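Local coordinates for allophycocyanin beta-18 subunit apoprotein (Chroococcidiopsis thermalis PCC 7203, PDB 6HRK), which binds the linear tetrapyrrole biliverdin IX alpha as an artificial far-red fluorescent biliprotein derived from a phycobilisome allophycocyanin subunit, at residues Q28-Q31 against L36-P39; R61-A66 against D124-Y129. The protein carries 18 engineered substitutions. All coordinates share one frame; numbering follows the deposited sequence.

Contact 1: residues Q28-Q31 against L36-P39; sequences QLFQ and LVRP. Engineered in segment 28-31: Q28 (natural residue Leu). Engineered in segment 36-39: R38 (natural residue Ser).
V37 lays one methyl of its fork, CG2, over a face of the F30 ring, 3.6 Å from the ring centroid and 18° off the ring normal, a CH-pi contact. The methyl is displaced toward the CG-CD1 side of the ring, and its shortest approach is to F30 CD1 at 3.4 Å. With CG1 anti to the backbone N (chi1 -178°), V37 has CG2 beside that nitrogen and turned to the helix. L36 meets the same ring differently: its CB sits at the edge, near the ring plane, 3.8 Å from F30 CE1. The side chains of L29 and L36 cross at about a right angle, with L36 CD1 3.8 Å from L29 CD2. L29 and L36 are buried, whereas V37 is exposed, and the side chain of L36 also comes within about 4 Å of the bound biliverdin (nearest atoms). The contact joins the loop after helix 18-32 to the last turn of that helix, where L29 also packs on helix 94-115. Without the ring, as with an alanine at F30, V37 CG2 would probably lose the aromatic face it rests on and a gap would open beside L36 CB. Since only carbon atoms meet here, cohesion rests on shape and on the burial of apolar surface.

Contact 2: residues R61-A66 against D124-Y129; sequences RMCSYA and DEPFDY. Engineered in segment 61-66: M62 (natural residue Tyr).
The CB of C63 is directed toward helix 125-134, and SG sits squarely over the ring of F127. SG stands 3.6 Å from the ring centroid and 7° off the normal, a sulfur-aromatic contact made over the face and close to the centre. CB of the same cysteine shares that face as a CH-pi donor, shifted toward the far rim, where it comes within 3.6 Å of F127 CE1. With SG anti to the C63 carbonyl carbon (chi1 -68°), the sulfur comes over the ring nearer its CG end, while CB covers the CE1 and CZ end. SG also lies 3.5 Å from the carbonyl O of P126, a contact to one side of the one it makes with the ring. These segments belong to two helices of the globin-like, all-helical phycobiliprotein fold; their local axes approach to 8.9 Å at 136°, running in largely opposed directions. P126 packs beside the cysteine, one residue before the phenylalanine: its ring carbon CB meets A66 CB at 3.5 Å, one helical turn on from C63, while P126 CG lies 3.6 Å from C63 O. C63, A66, P126 and F127 are all buried. F127 further packs against L60 of helix 46-69 and I101 and M104 of helix 94-115, and D128, whose CB points away from helix 61-66, forms a salt bridge with K105 of helix 94-115.

In the fold
Contacts 1 and 2 lie on opposite sides of the centre of the chain, their own centres 24 Å apart and their nearest atoms about 12 Å apart, without touching. They follow one another along the sequence: contact 1 closes the turn after helix 18-32, and contact 2 joins the next helix, 46-69, to the late helix 125-134. Helix 94-115 receives side chains from both, L29 from the first and F127 from the second. The pigment is a second link. The side chain of L36 is about 4 Å from the bound biliverdin IX alpha, whereas the side chain of C63 stays about 11 Å from it; the engineered M62, a pocket residue, touches it and also packs on helix 77-90.

Contact 1: residues Q28-Q31 against L36-P39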
loop_
_atom_site.group_PDB
_atom_site.type_symbol
_atom_site.label_atom_id
_atom_site.label_comp_id
_atom_site.label_asym_id
_atom_site.label_seq_id
_atom_site.Cartn_x
_atom_site.Cartn_y
_atom_site.Cartn_z
ATOM N N GLN A 28 -11.492 3.795 4.400
ATOM C CA GLN A 28 -12.097 4.147 3.104
ATOM C C GLN A 28 -12.211 2.934 2.171
ATOM O O GLN A 28 -13.094 2.900 1.316
ATOM C CB GLN A 28 -11.335 5.287 2.408
ATOM C CG GLN A 28 -12.233 6.136 1.515
ATOM C CD GLN A 28 -11.469 7.092 0.621
ATOM O OE1 GLN A 28 -11.091 6.744 -0.499
ATOM N NE2 GLN A 28 -11.260 8.313 1.099
ATOM N N LEU A 29 -11.318 1.955 2.335
ATOM C CA LEU A 29 -11.392 0.688 1.593
ATOM C C LEU A 29 -12.688 -0.074 1.891
ATOM O O LEU A 29 -13.339 -0.568 0.968
ATOM C CB LEU A 29 -10.177 -0.200 1.907
ATOM C CG LEU A 29 -10.007 -1.510 1.125
ATOM C CD1 LEU A 29 -9.640 -1.233 -0.324
ATOM C CD2 LEU A 29 -8.963 -2.398 1.784
ATOM N N PHE A 30 -13.059 -0.157 3.172
ATOM C CA PHE A 30 -14.286 -0.856 3.588
ATOM C C PHE A 30 -15.580 -0.140 3.189
ATOM O O PHE A 30 -16.627 -0.778 3.138
ATOM C CB PHE A 30 -14.312 -1.105 5.105
ATOM C CG PHE A 30 -13.192 -1.978 5.620
ATOM C CD1 PHE A 30 -12.756 -3.107 4.921
ATOM C CD2 PHE A 30 -12.595 -1.687 6.842
ATOM C CE1 PHE A 30 -11.732 -3.900 5.420
ATOM C CE2 PHE A 30 -11.576 -2.478 7.343
ATOM C CZ PHE A 30 -11.145 -3.589 6.636
ATOM N N GLN A 31 -15.523 1.171 2.946
ATOM C CA GLN A 31 -16.662 1.894 2.354
ATOM C C GLN A 31 -16.917 1.430 0.921
ATOM O O GLN A 31 -18.047 1.120 0.548
ATOM C CB GLN A 31 -16.440 3.416 2.357
ATOM C CG GLN A 31 -16.996 4.145 3.570
ATOM C CD GLN A 31 -17.157 5.636 3.317
ATOM O OE1 GLN A 31 -16.210 6.315 2.915
ATOM N NE2 GLN A 31 -18.362 6.151 3.546
ATOM N N LEU A 36 -15.460 -7.022 2.338
ATOM C CA LEU A 36 -14.302 -7.427 3.142
ATOM C C LEU A 36 -14.621 -7.598 4.632
ATOM O O LEU A 36 -13.973 -8.394 5.311
ATOM C CB LEU A 36 -13.145 -6.431 2.978
ATOM C CG LEU A 36 -12.653 -6.076 1.565
ATOM C CD1 LEU A 36 -11.315 -5.355 1.651
ATOM C CD2 LEU A 36 -12.555 -7.293 0.655
ATOM N N VAL A 37 -15.611 -6.852 5.126
ATOM C CA VAL A 37 -16.065 -6.928 6.523
ATOM C C VAL A 37 -17.270 -7.887 6.696
ATOM O O VAL A 37 -17.698 -8.139 7.819
ATOM C CB VAL A 37 -16.365 -5.502 7.061
ATOM C CG1 VAL A 37 -16.801 -5.514 8.525
ATOM C CG2 VAL A 37 -15.134 -4.617 6.892
ATOM N N ARG A 38 -17.807 -8.413 5.589
ATOM C CA ARG A 38 -18.826 -9.479 5.615
ATOM C C ARG A 38 -18.155 -10.859 5.636
ATOM O O ARG A 38 -16.963 -10.960 5.335
ATOM C CB ARG A 38 -19.703 -9.414 4.362
ATOM C CG ARG A 38 -20.459 -8.117 4.133
ATOM C CD ARG A 38 -21.036 -8.105 2.722
ATOM N NE ARG A 38 -21.512 -6.779 2.317
ATOM C CZ ARG A 38 -21.641 -6.344 1.058
ATOM N NH1 ARG A 38 -21.324 -7.109 0.012
ATOM N NH2 ARG A 38 -22.098 -5.113 0.837
ATOM N N PRO A 39 -18.920 -11.931 5.957
ATOM C CA PRO A 39 -18.385 -13.304 5.853
ATOM C C PRO A 39 -17.894 -13.662 4.443
ATOM O O PRO A 39 -18.555 -13.328 3.458
ATOM C CB PRO A 39 -19.581 -14.178 6.241
ATOM C CG PRO A 39 -20.408 -13.309 7.119
ATOM C CD PRO A 39 -20.268 -11.925 6.559
#

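Contact 2: residues R61-A66 against D124-Y129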
loop_
_atom_site.group_PDB
_atom_site.type_symbol
_atom_site.label_atom_id
_atom_site.label_comp_id
_atom_site.label_asym_id
_atom_site.label_seq_id
_atom_site.Cartn_x
_atom_site.Cartn_y
_atom_site.Cartn_z
ATOM N N ARG A 61 5.456 -0.157 3.621
ATOM C CA ARG A 61 6.849 -0.367 4.049
ATOM C C ARG A 61 7.784 -0.519 2.852
ATOM O O ARG A 61 8.825 0.133 2.777
ATOM C CB ARG A 61 6.937 -1.631 4.913
ATOM C CG ARG A 61 8.122 -1.709 5.837
ATOM C CD ARG A 61 7.831 -1.035 7.169
ATOM N NE ARG A 61 6.785 -1.692 7.961
ATOM C CZ ARG A 61 6.893 -2.875 8.580
ATOM N NH1 ARG A 61 8.005 -3.612 8.509
ATOM N NH2 ARG A 61 5.858 -3.342 9.278
ATOM N N MET A 62 7.392 -1.401 1.932
ATOM C CA MET A 62 8.111 -1.633 0.675
ATOM C C MET A 62 8.213 -0.372 -0.176
ATOM O O MET A 62 9.258 -0.119 -0.782
ATOM C CB MET A 62 7.413 -2.723 -0.144
ATOM C CG MET A 62 7.708 -4.144 0.302
ATOM S SD MET A 62 6.634 -5.313 -0.553
ATOM C CE MET A 62 7.605 -6.815 -0.456
ATOM N N CYS A 63 7.124 0.398 -0.227
ATOM C CA CYS A 63 7.078 1.647 -0.997
ATOM C C CYS A 63 8.023 2.723 -0.450
ATOM O O CYS A 63 8.689 3.409 -1.229
ATOM C CB CYS A 63 5.643 2.195 -1.081
ATOM S SG CYS A 63 4.498 1.193 -2.065
ATOM N N SER A 64 8.080 2.868 0.875
ATOM C CA SER A 64 8.989 3.832 1.516
ATOM C C SER A 64 10.449 3.534 1.189
ATOM O O SER A 64 11.194 4.428 0.776
ATOM C CB SER A 64 8.807 3.826 3.033
ATOM O OG SER A 64 7.483 4.157 3.396
ATOM N N TYR A 65 10.839 2.274 1.385
ATOM C CA TYR A 65 12.180 1.789 1.036
ATOM C C TYR A 65 12.479 1.961 -0.456
ATOM O O TYR A 65 13.570 2.392 -0.821
ATOM C CB TYR A 65 12.344 0.313 1.445
ATOM C CG TYR A 65 13.587 -0.361 0.904
ATOM C CD1 TYR A 65 14.851 0.199 1.093
ATOM C CD2 TYR A 65 13.501 -1.566 0.203
ATOM C CE1 TYR A 65 15.990 -0.417 0.592
ATOM C CE2 TYR A 65 14.634 -2.191 -0.297
ATOM C CZ TYR A 65 15.875 -1.615 -0.102
ATOM O OH TYR A 65 16.994 -2.237 -0.596
ATOM N N ALA A 66 11.507 1.624 -1.303
ATOM C CA ALA A 66 11.647 1.773 -2.752
ATOM C C ALA A 66 11.939 3.218 -3.172
ATOM O O ALA A 66 12.773 3.447 -4.049
ATOM C CB ALA A 66 10.403 1.260 -3.458
ATOM N N ASP A 124 4.774 8.081 -6.528
ATOM C CA ASP A 124 3.795 7.154 -7.120
ATOM C C ASP A 124 4.380 5.780 -7.480
ATOM O O ASP A 124 3.734 4.751 -7.269
ATOM C CB ASP A 124 3.172 7.772 -8.384
ATOM C CG ASP A 124 2.338 9.020 -8.097
ATOM O OD1 ASP A 124 2.476 9.616 -7.006
ATOM O OD2 ASP A 124 1.541 9.410 -8.979
ATOM N N GLU A 125 5.603 5.786 -8.008
ATOM C CA GLU A 125 6.235 4.611 -8.639
ATOM C C GLU A 125 6.015 3.235 -7.962
ATOM O O GLU A 125 5.447 2.340 -8.591
ATOM C CB GLU A 125 7.733 4.892 -8.876
ATOM C CG GLU A 125 8.595 3.665 -9.128
ATOM C CD GLU A 125 10.001 4.002 -9.570
ATOM O OE1 GLU A 125 10.460 5.152 -9.396
ATOM O OE2 GLU A 125 10.654 3.077 -10.080
ATOM N N PRO A 126 6.475 3.054 -6.703
ATOM C CA PRO A 126 6.330 1.733 -6.068
ATOM C C PRO A 126 4.903 1.362 -5.639
ATOM O O PRO A 126 4.636 0.184 -5.392
ATOM C CB PRO A 126 7.242 1.838 -4.850
ATOM C CG PRO A 126 7.212 3.279 -4.498
ATOM C CD PRO A 126 7.182 3.996 -5.816
ATOM N N PHE A 127 4.013 2.351 -5.536
ATOM C CA PHE A 127 2.589 2.099 -5.287
ATOM C C PHE A 127 1.939 1.567 -6.559
ATOM O O PHE A 127 1.242 0.554 -6.523
ATOM C CB PHE A 127 1.863 3.370 -4.826
ATOM C CG PHE A 127 2.272 3.850 -3.461
ATOM C CD1 PHE A 127 3.364 4.688 -3.304
ATOM C CD2 PHE A 127 1.550 3.482 -2.333
ATOM C CE1 PHE A 127 3.743 5.144 -2.048
ATOM C CE2 PHE A 127 1.919 3.933 -1.074
ATOM C CZ PHE A 127 3.019 4.763 -0.930
ATOM N N ASP A 128 2.182 2.256 -7.674
ATOM C CA ASP A 128 1.709 1.822 -8.997
ATOM C C ASP A 128 2.381 0.534 -9.500
ATOM O O ASP A 128 1.772 -0.216 -10.265
ATOM C CB ASP A 128 1.909 2.930 -10.044
ATOM C CG ASP A 128 1.016 4.144 -9.810
ATOM O OD1 ASP A 128 -0.072 4.013 -9.210
ATOM O OD2 ASP A 128 1.403 5.245 -10.255
ATOM N N TYR A 129 3.626 0.290 -9.092
ATOM C CA TYR A 129 4.352 -0.914 -9.504
ATOM C C TYR A 129 3.819 -2.155 -8.789
ATOM O O TYR A 129 3.477 -3.149 -9.435
ATOM C CB TYR A 129 5.855 -0.767 -9.248
ATOM C CG TYR A 129 6.652 -1.997 -9.628
ATOM C CD1 TYR A 129 6.769 -2.390 -10.959
ATOM C CD2 TYR A 129 7.277 -2.778 -8.654
ATOM C CE1 TYR A 129 7.493 -3.520 -11.312
ATOM C CE2 TYR A 129 8.005 -3.908 -8.997
ATOM C CZ TYR A 129 8.110 -4.275 -10.326
ATOM O OH TYR A 129 8.830 -5.396 -10.666
#